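Local coordinates for protein ATP-dependent Clp protease proteolytic subunit (Listeria monocytogenes, PDB 4JCQ) that probably cleaves misfolded proteins as the serine peptidase subunit of the ATP-dependent Clp machine, with its catalytic triad here in an inactive state, at residues V89-I94 / H116-G121; R112-Q117 / D163-L168; G28-E33 / V64-T69; I55-Q60 / V81-T86. One frame throughout, in Å; residues are numbered along the deposited sequence.

Contact 1 (V89-I94 / H116-G121); sequences VASAGI and HQPAGG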
loop_
_atom_site.group_PDB
_atom_site.type_symbol
_atom_site.label_atom_id
_atom_site.label_comp_id
_atom_site.label_asym_id
_atom_site.label_seq_id
_atom_site.Cartn_x
_atom_site.Cartn_y
_atom_site.Cartn_z
ATOM N N VAL H 89 -22.045 -18.919 11.297
ATOM C CA VAL H 89 -22.442 -17.752 12.078
ATOM C C VAL H 89 -22.309 -18.146 13.543
ATOM O O VAL H 89 -23.060 -18.992 14.034
ATOM C CB VAL H 89 -23.897 -17.316 11.785
ATOM C CG1 VAL H 89 -24.258 -16.067 12.584
ATOM C CG2 VAL H 89 -24.112 -17.072 10.296
ATOM N N ALA H 90 -21.340 -17.550 14.234
ATOM C CA ALA H 90 -21.048 -17.941 15.612
ATOM C C ALA H 90 -20.724 -16.762 16.517
ATOM O O ALA H 90 -20.175 -15.753 16.067
ATOM C CB ALA H 90 -19.909 -18.953 15.645
ATOM N N SER H 91 -21.070 -16.913 17.797
ATOM C CA SER H 91 -20.657 -15.990 18.858
ATOM C C SER H 91 -21.088 -14.544 18.587
ATOM O O SER H 91 -22.284 -14.272 18.491
ATOM C CB SER H 91 -19.149 -16.113 19.113
ATOM O OG SER H 91 -18.801 -17.465 19.379
ATOM N N ALA H 92 -20.130 -13.626 18.458
ATOM C CA ALA H 92 -20.450 -12.225 18.147
ATOM C C ALA H 92 -21.183 -12.098 16.810
ATOM O O ALA H 92 -21.973 -11.173 16.613
ATOM C CB ALA H 92 -19.194 -11.365 18.157
ATOM N N GLY H 93 -20.913 -13.032 15.897
ATOM C CA GLY H 93 -21.630 -13.113 14.624
ATOM C C GLY H 93 -23.107 -13.434 14.800
ATOM O O GLY H 93 -23.949 -12.938 14.048
ATOM N N ILE H 94 -23.415 -14.274 15.789
ATOM C CA ILE H 94 -24.801 -14.603 16.150
ATOM C C ILE H 94 -25.539 -13.379 16.697
ATOM O O ILE H 94 -26.706 -13.142 16.364
ATOM C CB ILE H 94 -24.854 -15.785 17.156
ATOM C CG1 ILE H 94 -24.769 -17.126 16.415
ATOM C CG2 ILE H 94 -26.097 -15.731 18.041
ATOM C CD1 ILE H 94 -26.043 -17.557 15.710
ATOM N N HIS H 116 -22.504 -20.044 21.397
ATOM C CA HIS H 116 -21.438 -19.914 22.395
ATOM C C HIS H 116 -20.878 -18.524 22.415
ATOM O O HIS H 116 -20.575 -17.959 21.365
ATOM C CB HIS H 116 -20.305 -20.895 22.115
ATOM C CG HIS H 116 -19.106 -20.714 23.021
ATOM N ND1 HIS H 116 -17.996 -20.058 22.632
ATOM C CD2 HIS H 116 -18.885 -21.117 24.336
ATOM C CE1 HIS H 116 -17.104 -20.050 23.641
ATOM N NE2 HIS H 116 -17.649 -20.699 24.683
ATOM N N GLN H 117 -20.743 -17.960 23.611
ATOM C CA GLN H 117 -20.140 -16.644 23.770
ATOM C C GLN H 117 -18.888 -16.760 24.630
ATOM O O GLN H 117 -18.920 -17.407 25.677
ATOM C CB GLN H 117 -21.133 -15.651 24.392
ATOM C CG GLN H 117 -22.459 -15.503 23.648
ATOM C CD GLN H 117 -22.319 -14.919 22.248
ATOM O OE1 GLN H 117 -21.468 -14.070 21.995
ATOM N NE2 GLN H 117 -23.171 -15.369 21.332
ATOM N N PRO H 118 -17.773 -16.149 24.184
ATOM C CA PRO H 118 -16.537 -16.162 24.971
ATOM C C PRO H 118 -16.725 -15.417 26.290
ATOM O O PRO H 118 -17.322 -14.340 26.309
ATOM C CB PRO H 118 -15.536 -15.427 24.072
ATOM C CG PRO H 118 -16.374 -14.610 23.146
ATOM C CD PRO H 118 -17.611 -15.422 22.914
ATOM N N ALA H 119 -16.229 -16.001 27.379
ATOM C CA ALA H 119 -16.410 -15.431 28.715
ATOM C C ALA H 119 -15.783 -14.040 28.841
ATOM O O ALA H 119 -16.412 -13.112 29.356
ATOM C CB ALA H 119 -15.854 -16.373 29.771
ATOM N N GLY H 120 -14.552 -13.899 28.357
ATOM C CA GLY H 120 -13.860 -12.612 28.370
ATOM C C GLY H 120 -14.344 -11.670 27.280
ATOM O O GLY H 120 -14.056 -10.472 27.313
ATOM N N GLY H 121 -15.083 -12.218 26.315
ATOM C CA GLY H 121 -15.580 -11.457 25.170
ATOM C C GLY H 121 -14.567 -11.350 24.042
ATOM O O GLY H 121 -14.774 -10.590 23.093
#
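Ser91 holds OG beside its own backbone N (chi1 -54°), and Gln117 bends at chi2 (-64°), which brings its CD back toward Ser91. Both side chains then meet polar backbone atoms across the gap. Ser91 OG donates to His116 O at 2.7 Å, with the donor tilted somewhat from the carbonyl plane. Ser91 CB is also 3.2 Å from His116 O. Gln117 NE2 donates to Ser91 O at 3.2 Å, and the bond is fairly straight at the hydrogen (160°). The acceptor lies in the Gln117 amide plane, but the nitrogen stands well above the carbonyl plane of Ser91. Ile94 N also reaches Ser91 O, weakly, as helix 92-97 begins. Pro118 CD lies beside Ser91 CB at 4.2 Å. Gln117 also packs on Ile143 and Ile147 of helix 133-151.

Ser91 is the predicted nucleophile and His116 a predicted active-site residue. Ser91 sits at the tight turn between strand 88-90 and helix 92-97. In a working triad the serine hydroxyl meets NE2 of the histidine, and ND1 faces the acidic residue. Here the nearest ring nitrogen, His116 ND1, is 4.2 Å from Ser91 OG, and His116 NE2 is 6.3 Å from it. The hydroxyl instead donates its hydrogen bond to the backbone carbonyl of His116. This arrangement is consistent with an inactive triad, in which the imidazole is not placed to take the proton from Ser91.

Contact 2 (R112-Q117 / D163-L168); sequences RYMIHQ and DRNFWL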
loop_
_atom_site.group_PDB
_atom_site.type_symbol
_atom_site.label_atom_id
_atom_site.label_comp_id
_atom_site.label_asym_id
_atom_site.label_seq_id
_atom_site.Cartn_x
_atom_site.Cartn_y
_atom_site.Cartn_z
ATOM N N ARG H 112 -23.621 -23.462 9.356
ATOM C CA ARG H 112 -23.788 -23.923 10.732
ATOM C C ARG H 112 -23.766 -22.746 11.707
ATOM O O ARG H 112 -23.169 -21.702 11.423
ATOM C CB ARG H 112 -22.750 -24.991 11.107
ATOM C CG ARG H 112 -21.322 -24.692 10.682
ATOM C CD ARG H 112 -20.371 -25.757 11.206
ATOM N NE ARG H 112 -18.981 -25.474 10.859
ATOM C CZ ARG H 112 -17.926 -25.960 11.510
ATOM N NH1 ARG H 112 -16.699 -25.646 11.117
ATOM N NH2 ARG H 112 -18.096 -26.753 12.559
ATOM N N TYR H 113 -24.433 -22.925 12.845
ATOM C CA TYR H 113 -24.656 -21.858 13.821
ATOM C C TYR H 113 -24.205 -22.289 15.212
ATOM O O TYR H 113 -24.409 -23.440 15.605
ATOM C CB TYR H 113 -26.142 -21.474 13.855
ATOM C CG TYR H 113 -26.631 -20.815 12.581
ATOM C CD1 TYR H 113 -26.784 -19.432 12.505
ATOM C CD2 TYR H 113 -26.924 -21.573 11.445
ATOM C CE1 TYR H 113 -27.220 -18.823 11.338
ATOM C CE2 TYR H 113 -27.359 -20.973 10.274
ATOM C CZ TYR H 113 -27.501 -19.597 10.227
ATOM O OH TYR H 113 -27.925 -18.996 9.068
ATOM N N MET H 114 -23.595 -21.366 15.953
ATOM C CA MET H 114 -23.197 -21.626 17.341
ATOM C C MET H 114 -23.383 -20.379 18.196
ATOM O O MET H 114 -22.817 -19.333 17.897
ATOM C CB MET H 114 -21.746 -22.114 17.413
ATOM C CG MET H 114 -21.288 -22.470 18.824
ATOM S SD MET H 114 -19.635 -23.178 18.891
ATOM C CE MET H 114 -18.616 -21.755 18.505
ATOM N N ILE H 115 -24.171 -20.491 19.264
ATOM C CA ILE H 115 -24.449 -19.321 20.103
ATOM C C ILE H 115 -23.472 -19.136 21.269
ATOM O O ILE H 115 -23.597 -18.174 22.028
ATOM C CB ILE H 115 -25.916 -19.259 20.599
ATOM C CG1 ILE H 115 -26.195 -20.320 21.669
ATOM C CG2 ILE H 115 -26.891 -19.346 19.430
ATOM C CD1 ILE H 115 -27.401 -19.995 22.526
ATOM N N HIS H 116 -22.504 -20.044 21.397
ATOM C CA HIS H 116 -21.438 -19.914 22.395
ATOM C C HIS H 116 -20.878 -18.524 22.415
ATOM O O HIS H 116 -20.575 -17.959 21.365
ATOM C CB HIS H 116 -20.305 -20.895 22.115
ATOM C CG HIS H 116 -19.106 -20.714 23.021
ATOM N ND1 HIS H 116 -17.996 -20.058 22.632
ATOM C CD2 HIS H 116 -18.885 -21.117 24.336
ATOM C CE1 HIS H 116 -17.104 -20.050 23.641
ATOM N NE2 HIS H 116 -17.649 -20.699 24.683
ATOM N N GLN H 117 -20.743 -17.960 23.611
ATOM C CA GLN H 117 -20.140 -16.644 23.770
ATOM C C GLN H 117 -18.888 -16.760 24.630
ATOM O O GLN H 117 -18.920 -17.407 25.677
ATOM C CB GLN H 117 -21.133 -15.651 24.392
ATOM C CG GLN H 117 -22.459 -15.503 23.648
ATOM C CD GLN H 117 -22.319 -14.919 22.248
ATOM O OE1 GLN H 117 -21.468 -14.070 21.995
ATOM N NE2 GLN H 117 -23.171 -15.369 21.332
ATOM N N ASP H 163 -22.774 -20.977 27.237
ATOM C CA ASP H 163 -21.636 -21.414 28.043
ATOM C C ASP H 163 -21.123 -22.809 27.661
ATOM O O ASP H 163 -20.386 -23.438 28.425
ATOM C CB ASP H 163 -21.972 -21.353 29.538
ATOM C CG ASP H 163 -20.749 -21.086 30.398
ATOM O OD1 ASP H 163 -20.629 -21.701 31.475
ATOM O OD2 ASP H 163 -19.898 -20.266 29.993
ATOM N N ARG H 164 -21.517 -23.285 26.484
ATOM C CA ARG H 164 -20.940 -24.506 25.916
ATOM C C ARG H 164 -20.704 -24.363 24.412
ATOM O O ARG H 164 -21.174 -23.405 23.800
ATOM C CB ARG H 164 -21.780 -25.746 26.260
ATOM C CG ARG H 164 -23.200 -25.762 25.718
ATOM C CD ARG H 164 -23.995 -26.885 26.366
ATOM N NE ARG H 164 -25.169 -27.264 25.580
ATOM C CZ ARG H 164 -25.195 -28.254 24.690
ATOM N NH1 ARG H 164 -24.111 -28.982 24.453
ATOM N NH2 ARG H 164 -26.315 -28.516 24.027
ATOM N N ASN H 165 -19.963 -25.304 23.832
ATOM C CA ASN H 165 -19.555 -25.229 22.431
ATOM C C ASN H 165 -20.196 -26.311 21.576
ATOM O O ASN H 165 -19.626 -27.389 21.394
ATOM C CB ASN H 165 -18.031 -25.312 22.315
ATOM C CG ASN H 165 -17.339 -24.080 22.853
ATOM O OD1 ASN H 165 -17.198 -23.078 22.153
ATOM N ND2 ASN H 165 -16.892 -24.151 24.099
ATOM N N PHE H 166 -21.384 -26.025 21.056
ATOM C CA PHE H 166 -22.059 -26.969 20.176
ATOM C C PHE H 166 -22.604 -26.299 18.919
ATOM O O PHE H 166 -23.232 -25.237 18.974
ATOM C CB PHE H 166 -23.146 -27.754 20.924
ATOM C CG PHE H 166 -24.391 -26.967 21.202
ATOM C CD1 PHE H 166 -25.548 -27.193 20.467
ATOM C CD2 PHE H 166 -24.410 -26.000 22.200
ATOM C CE1 PHE H 166 -26.700 -26.469 20.720
ATOM C CE2 PHE H 166 -25.558 -25.271 22.454
ATOM C CZ PHE H 166 -26.705 -25.508 21.717
ATOM N N TRP H 167 -22.346 -26.938 17.787
ATOM C CA TRP H 167 -22.772 -26.431 16.499
ATOM C C TRP H 167 -24.136 -26.930 16.135
ATOM O O TRP H 167 -24.444 -28.113 16.284
ATOM C CB TRP H 167 -21.759 -26.810 15.432
ATOM C CG TRP H 167 -20.491 -26.000 15.522
ATOM C CD1 TRP H 167 -19.302 -26.344 16.164
ATOM C CD2 TRP H 167 -20.248 -24.667 14.958
ATOM N NE1 TRP H 167 -18.367 -25.347 16.033
ATOM C CE2 TRP H 167 -18.869 -24.312 15.320
ATOM C CE3 TRP H 167 -21.003 -23.766 14.214
ATOM C CZ2 TRP H 167 -18.298 -23.106 14.944
ATOM C CZ3 TRP H 167 -20.415 -22.552 13.840
ATOM C CH2 TRP H 167 -19.094 -22.233 14.197
ATOM N N LEU H 168 -24.971 -26.010 15.663
ATOM C CA LEU H 168 -26.289 -26.344 15.157
ATOM C C LEU H 168 -26.254 -26.379 13.637
ATOM O O LEU H 168 -25.691 -25.483 13.000
ATOM C CB LEU H 168 -27.319 -25.310 15.622
ATOM C CG LEU H 168 -27.592 -25.177 17.123
ATOM C CD1 LEU H 168 -28.248 -23.838 17.417
ATOM C CD2 LEU H 168 -28.448 -26.326 17.635
HETATM O O HOH W 1 -25.194 -23.190 19.798
HETATM O O HOH W 2 -18.297 -18.975 28.006
#
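The contact lies at the predicted active site, where Asn165 packs on His116. Asn165 probably takes the place of the aspartate that completes the triad in most ClpP proteins. Its OD1 sits over the centre of the His116 imidazole, 3.1 Å above the ring plane. The oxygen therefore meets the ring face, and its approach to His116 ND1 has too poor an angle for a hydrogen bond. His116 CG is anti to the backbone N (chi1 174°), beside its own carbonyl carbon. Arg164 O lies at the ring edge, 3.3 Å from His116 CD2.

Trp167 is sandwiched between two side chains. Over one face lies the Arg112 guanidinium, a cation-pi contact with CZ 4.3 Å from the centroid of the six-membered ring. The opposite face takes Met114. Its CB makes a CH-pi contact with that ring, and its SD a Met-aromatic one, 3.9 Å from the five-membered ring centroid. The backbones run antiparallel here and form a single bridge, a hydrogen-bonded pair. Tyr113 N donates to Leu168 O at 2.9 Å, and Leu168 N to Tyr113 O at 2.6 Å. A water joins Ile115 N to Phe166 O.

On its other edge, strand 111-114 pairs in parallel with strand 88-90, whose Ala90 touches Met114 and Trp167. Segment 163-168 links helix 155-162 to helix 170-176. Arg112 packs on Met139 and Trp167 on Glu135 of a second subunit.

Contact 3 (G28-E33 / V64-T69); sequences GEINQE and VEAGDT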
loop_
_atom_site.group_PDB
_atom_site.type_symbol
_atom_site.label_atom_id
_atom_site.label_comp_id
_atom_site.label_asym_id
_atom_site.label_seq_id
_atom_site.Cartn_x
_atom_site.Cartn_y
_atom_site.Cartn_z
ATOM N N GLY H 28 -15.712 -12.781 8.047
ATOM C CA GLY H 28 -14.488 -12.835 8.847
ATOM C C GLY H 28 -14.657 -12.339 10.271
ATOM O O GLY H 28 -15.777 -12.237 10.773
ATOM N N GLU H 29 -13.534 -12.018 10.911
ATOM C CA GLU H 29 -13.508 -11.625 12.321
ATOM C C GLU H 29 -14.268 -10.326 12.589
ATOM O O GLU H 29 -14.131 -9.348 11.849
ATOM C CB GLU H 29 -12.057 -11.503 12.812
ATOM C CG GLU H 29 -11.910 -11.107 14.275
ATOM C CD GLU H 29 -10.462 -10.941 14.695
ATOM O OE1 GLU H 29 -10.027 -9.785 14.879
ATOM O OE2 GLU H 29 -9.760 -11.964 14.838
ATOM N N ILE H 30 -15.074 -10.335 13.649
ATOM C CA ILE H 30 -15.764 -9.133 14.111
ATOM C C ILE H 30 -14.794 -8.313 14.961
ATOM O O ILE H 30 -14.455 -8.695 16.081
ATOM C CB ILE H 30 -17.045 -9.468 14.915
ATOM C CG1 ILE H 30 -17.963 -10.426 14.132
ATOM C CG2 ILE H 30 -17.797 -8.199 15.319
ATOM C CD1 ILE H 30 -18.373 -9.943 12.750
ATOM N N ASN H 31 -14.330 -7.199 14.403
ATOM C CA ASN H 31 -13.440 -6.281 15.109
ATOM C C ASN H 31 -13.849 -4.834 14.852
ATOM O O ASN H 31 -14.760 -4.578 14.058
ATOM C CB ASN H 31 -11.969 -6.529 14.735
ATOM C CG ASN H 31 -11.726 -6.528 13.233
ATOM O OD1 ASN H 31 -12.339 -5.766 12.484
ATOM N ND2 ASN H 31 -10.809 -7.381 12.787
ATOM N N GLN H 32 -13.189 -3.897 15.530
ATOM C CA GLN H 32 -13.533 -2.476 15.431
ATOM C C GLN H 32 -13.383 -1.928 14.008
ATOM O O GLN H 32 -14.158 -1.066 13.583
ATOM C CB GLN H 32 -12.723 -1.649 16.440
ATOM C CG GLN H 32 -13.255 -1.741 17.867
ATOM C CD GLN H 32 -12.311 -1.158 18.906
ATOM O OE1 GLN H 32 -11.094 -1.353 18.843
ATOM N NE2 GLN H 32 -12.874 -0.446 19.880
ATOM N N GLU H 33 -12.401 -2.448 13.276
ATOM C CA GLU H 33 -12.173 -2.073 11.878
ATOM C C GLU H 33 -13.356 -2.467 10.993
ATOM O O GLU H 33 -13.825 -1.674 10.172
ATOM C CB GLU H 33 -10.882 -2.710 11.346
ATOM C CG GLU H 33 -9.595 -2.185 11.978
ATOM C CD GLU H 33 -9.291 -2.787 13.345
ATOM O OE1 GLU H 33 -8.544 -2.145 14.116
ATOM O OE2 GLU H 33 -9.792 -3.891 13.657
ATOM N N VAL H 64 -16.591 -8.569 21.360
ATOM C CA VAL H 64 -17.961 -8.304 21.819
ATOM C C VAL H 64 -18.437 -6.871 21.537
ATOM O O VAL H 64 -19.554 -6.671 21.055
ATOM C CB VAL H 64 -18.160 -8.694 23.313
ATOM C CG1 VAL H 64 -17.164 -7.975 24.220
ATOM C CG2 VAL H 64 -19.594 -8.443 23.767
ATOM N N GLU H 65 -17.582 -5.887 21.815
ATOM C CA GLU H 65 -17.945 -4.474 21.668
ATOM C C GLU H 65 -18.174 -4.075 20.206
ATOM O O GLU H 65 -19.009 -3.216 19.912
ATOM C CB GLU H 65 -16.903 -3.561 22.338
ATOM C CG GLU H 65 -15.555 -3.454 21.630
ATOM C CD GLU H 65 -14.624 -4.635 21.877
ATOM O OE1 GLU H 65 -14.952 -5.528 22.689
ATOM O OE2 GLU H 65 -13.547 -4.667 21.247
ATOM N N ALA H 66 -17.431 -4.709 19.301
ATOM C CA ALA H 66 -17.614 -4.509 17.867
ATOM C C ALA H 66 -18.922 -5.139 17.397
ATOM O O ALA H 66 -19.625 -4.569 16.563
ATOM C CB ALA H 66 -16.437 -5.087 17.100
ATOM N N GLY H 67 -19.237 -6.317 17.935
ATOM C CA GLY H 67 -20.502 -6.991 17.656
ATOM C C GLY H 67 -21.694 -6.193 18.157
ATOM O O GLY H 67 -22.723 -6.116 17.481
ATOM N N ASP H 68 -21.543 -5.598 19.341
ATOM C CA ASP H 68 -22.577 -4.748 19.938
ATOM C C ASP H 68 -22.892 -3.530 19.071
ATOM O O ASP H 68 -24.059 -3.180 18.884
ATOM C CB ASP H 68 -22.159 -4.303 21.345
ATOM C CG ASP H 68 -22.242 -5.426 22.369
ATOM O OD1 ASP H 68 -21.521 -5.356 23.388
ATOM O OD2 ASP H 68 -23.026 -6.380 22.164
ATOM N N THR H 69 -21.845 -2.895 18.546
ATOM C CA THR H 69 -21.994 -1.733 17.669
ATOM C C THR H 69 -22.750 -2.082 16.387
ATOM O O THR H 69 -23.700 -1.390 16.020
ATOM C CB THR H 69 -20.629 -1.076 17.351
ATOM O OG1 THR H 69 -20.122 -0.448 18.532
ATOM C CG2 THR H 69 -20.763 -0.014 16.263
#
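Ile30 and Ala66 meet where the lead-in to helix 32-48 packs on the first turns of helix 64-76, within the alpha/beta fold of the ClpP family. The contact is apolar, and no hydrogen bond crosses it. Ile30 sends its CG2 branch, anti to the backbone N, toward the helix. This methyl lies 3.8 Å from Ala66 CB and 3.5 Å from Gly67 N. Gly67 has no side chain, and Ile30 CG2 comes within 3.8 Å of its CA. Ala66 CB points at the opposing backbone. It rests against the Asn31 carbonyl group, 3.4 Å from Asn31 C and 3.5 Å from Asn31 O. The backbones come close here, with the CA atoms of Gln32 and Ala66 5.2 Å apart. Gln32 NE2 lies 4.4 Å from Glu65 CG, a loose contact.

The polar end of Gln32 belongs to the ring interface. Its NE2 is hydrogen-bonded to Asn58 OD1 and Gln60 OE1 of a neighbouring subunit. Thr69 OG1 bonds to Asn58 ND2 and Thr86 OG1 of the same neighbour. The contact therefore backs a surface on which one subunit is joined to the next.

Asn31 is the N-cap of helix 32-48, and its OD1 accepts from Leu34 N. The other end of its amide is held too: Asn31 ND2 donates to Glu29 OE1 at 3.3 Å, meeting that oxygen from above the carboxylate plane.

Contact 4 (I55-Q60 / V81-T86); sequences IFINSQ and VKVVGT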
loop_
_atom_site.group_PDB
_atom_site.type_symbol
_atom_site.label_atom_id
_atom_site.label_comp_id
_atom_site.label_asym_id
_atom_site.label_seq_id
_atom_site.Cartn_x
_atom_site.Cartn_y
_atom_site.Cartn_z
ATOM N N ILE H 55 -27.948 -8.147 4.404
ATOM C CA ILE H 55 -26.619 -8.423 4.941
ATOM C C ILE H 55 -26.327 -9.922 4.883
ATOM O O ILE H 55 -27.073 -10.725 5.441
ATOM C CB ILE H 55 -26.457 -7.914 6.395
ATOM C CG1 ILE H 55 -26.742 -6.407 6.484
ATOM C CG2 ILE H 55 -25.061 -8.228 6.916
ATOM C CD1 ILE H 55 -26.623 -5.827 7.880
ATOM N N PHE H 56 -25.250 -10.287 4.189
ATOM C CA PHE H 56 -24.745 -11.660 4.191
ATOM C C PHE H 56 -23.668 -11.790 5.264
ATOM O O PHE H 56 -22.688 -11.040 5.259
ATOM C CB PHE H 56 -24.176 -12.044 2.818
ATOM C CG PHE H 56 -25.217 -12.171 1.736
ATOM C CD1 PHE H 56 -25.613 -11.061 1.000
ATOM C CD2 PHE H 56 -25.791 -13.404 1.444
ATOM C CE1 PHE H 56 -26.571 -11.175 -0.000
ATOM C CE2 PHE H 56 -26.751 -13.526 0.448
ATOM C CZ PHE H 56 -27.140 -12.408 -0.277
ATOM N N ILE H 57 -23.859 -12.735 6.183
ATOM C CA ILE H 57 -22.950 -12.908 7.318
ATOM C C ILE H 57 -22.267 -14.274 7.290
ATOM O O ILE H 57 -22.929 -15.317 7.321
ATOM C CB ILE H 57 -23.665 -12.727 8.682
ATOM C CG1 ILE H 57 -24.388 -11.379 8.745
ATOM C CG2 ILE H 57 -22.666 -12.847 9.832
ATOM C CD1 ILE H 57 -25.453 -11.288 9.819
ATOM N N ASN H 58 -20.938 -14.242 7.217
ATOM C CA ASN H 58 -20.091 -15.418 7.376
ATOM C C ASN H 58 -19.025 -15.066 8.404
ATOM O O ASN H 58 -18.002 -14.476 8.062
ATOM C CB ASN H 58 -19.448 -15.811 6.033
ATOM C CG ASN H 58 -18.575 -17.059 6.127
ATOM O OD1 ASN H 58 -17.994 -17.357 7.169
ATOM N ND2 ASN H 58 -18.464 -17.784 5.022
ATOM N N SER H 59 -19.273 -15.406 9.667
ATOM C CA SER H 59 -18.371 -14.997 10.741
ATOM C C SER H 59 -18.328 -15.954 11.923
ATOM O O SER H 59 -19.363 -16.400 12.418
ATOM C CB SER H 59 -18.723 -13.594 11.244
ATOM O OG SER H 59 -17.799 -13.184 12.238
ATOM N N GLN H 60 -17.106 -16.226 12.370
ATOM C CA GLN H 60 -16.826 -17.026 13.553
ATOM C C GLN H 60 -16.981 -16.205 14.840
ATOM O O GLN H 60 -16.906 -16.747 15.944
ATOM C CB GLN H 60 -15.404 -17.608 13.460
ATOM C CG GLN H 60 -14.271 -16.574 13.442
ATOM C CD GLN H 60 -13.901 -16.059 12.052
ATOM O OE1 GLN H 60 -14.754 -15.879 11.172
ATOM N NE2 GLN H 60 -12.608 -15.801 11.855
ATOM N N VAL H 81 -33.650 -4.254 7.770
ATOM C CA VAL H 81 -32.474 -5.066 7.484
ATOM C C VAL H 81 -32.825 -6.551 7.441
ATOM O O VAL H 81 -33.379 -7.099 8.396
ATOM C CB VAL H 81 -31.338 -4.803 8.500
ATOM C CG1 VAL H 81 -30.189 -5.783 8.302
ATOM C CG2 VAL H 81 -30.836 -3.368 8.382
ATOM N N LYS H 82 -32.508 -7.185 6.316
ATOM C CA LYS H 82 -32.614 -8.633 6.177
ATOM C C LYS H 82 -31.226 -9.244 6.324
ATOM O O LYS H 82 -30.249 -8.707 5.796
ATOM C CB LYS H 82 -33.200 -9.007 4.814
ATOM C CG LYS H 82 -34.659 -8.626 4.619
ATOM C CD LYS H 82 -35.116 -8.954 3.206
ATOM C CE LYS H 82 -36.623 -8.808 3.053
ATOM N NZ LYS H 82 -37.083 -7.397 3.183
ATOM N N VAL H 83 -31.138 -10.361 7.041
ATOM C CA VAL H 83 -29.862 -11.061 7.196
ATOM C C VAL H 83 -29.893 -12.442 6.545
ATOM O O VAL H 83 -30.902 -13.152 6.605
ATOM C CB VAL H 83 -29.398 -11.157 8.672
ATOM C CG1 VAL H 83 -29.056 -9.778 9.222
ATOM C CG2 VAL H 83 -30.442 -11.845 9.542
ATOM N N VAL H 84 -28.786 -12.799 5.902
ATOM C CA VAL H 84 -28.625 -14.115 5.296
ATOM C C VAL H 84 -27.351 -14.759 5.838
ATOM O O VAL H 84 -26.242 -14.317 5.532
ATOM C CB VAL H 84 -28.561 -14.046 3.750
ATOM C CG1 VAL H 84 -28.463 -15.447 3.161
ATOM C CG2 VAL H 84 -29.775 -13.324 3.181
ATOM N N GLY H 85 -27.518 -15.796 6.652
ATOM C CA GLY H 85 -26.386 -16.543 7.185
ATOM C C GLY H 85 -25.797 -17.434 6.111
ATOM O O GLY H 85 -26.535 -18.043 5.332
ATOM N N THR H 86 -24.470 -17.498 6.058
ATOM C CA THR H 86 -23.776 -18.325 5.072
ATOM C C THR H 86 -22.421 -18.823 5.588
ATOM O O THR H 86 -21.657 -18.063 6.179
ATOM C CB THR H 86 -23.627 -17.601 3.709
ATOM O OG1 THR H 86 -22.851 -18.409 2.818
ATOM C CG2 THR H 86 -22.973 -16.220 3.863
#
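Strands 55-59 and 81-86 run parallel, their short axes 4.7 Å apart and inclined by 32°, with Ile55 beside Val83, Phe56 beside Val84 and Ile57 beside Gly85. Four backbone hydrogen bonds join them. Ile55 N donates to Lys82 O at 2.7 Å, and Val84 N to Ile55 O at 2.7 Å. Ile57 N then gives to Val84 O, and Thr86 N to Ile57 O at 3.0 Å.

Phe56 and Val84 lie side by side on one face, pointing the same way. Phe56 CD2 is 3.7 Å from Val84 CB, and Val84 CG2 lies over the ring face. Ile55, Ile57 and Val83 are on the other face. There Ile57 CD1 touches Val83 CG1 at 4.0 Å. Ile55 stretches back to Val81, CD1 to CG1 at 3.6 Å, with CD1 anti to CA (chi2 179°). At the far end Asn58 CB comes within 3.2 Å of Thr86 O. The polar ends of Asn58 and Thr86 turn to a neighbouring subunit, where both bond to Thr69 OG1.

This is the pairing of a beta-alpha-beta crossover whose connecting helix is 64-76. The two strands are inner members of the parallel sheet, with strand 23-27 next to 53-59 and strand 105-108 next to 81-86. Ile57 and Val83 pack against Tyr97 of helix 92-97, while Phe56 touches Met73 of the neighbouring subunit.

From the N terminus, residues 28-33 come first and residues 55-60 second. Contact 3 closes at 64-69 and contact 4 at 81-86, so their loops cross. They are tied directly, since Gly28 bonds to Asn58 and Ser59. The chain then enters 89-94, which opens contact 1, and Ala90 N meets Ser59 O of contact 4. Contact 2 opens at 112-117, and contact 1 closes at 116-121; the two share His116 and Gln117. Contact 2 closes last, at 163-168. Contact 1 also reaches contact 3 through Gly121 and Val64. Together they tie the central parallel sheet and helix 64-76 to the small 88-90/111-114 sheet, the active-site loop and the segment before helix 170-176.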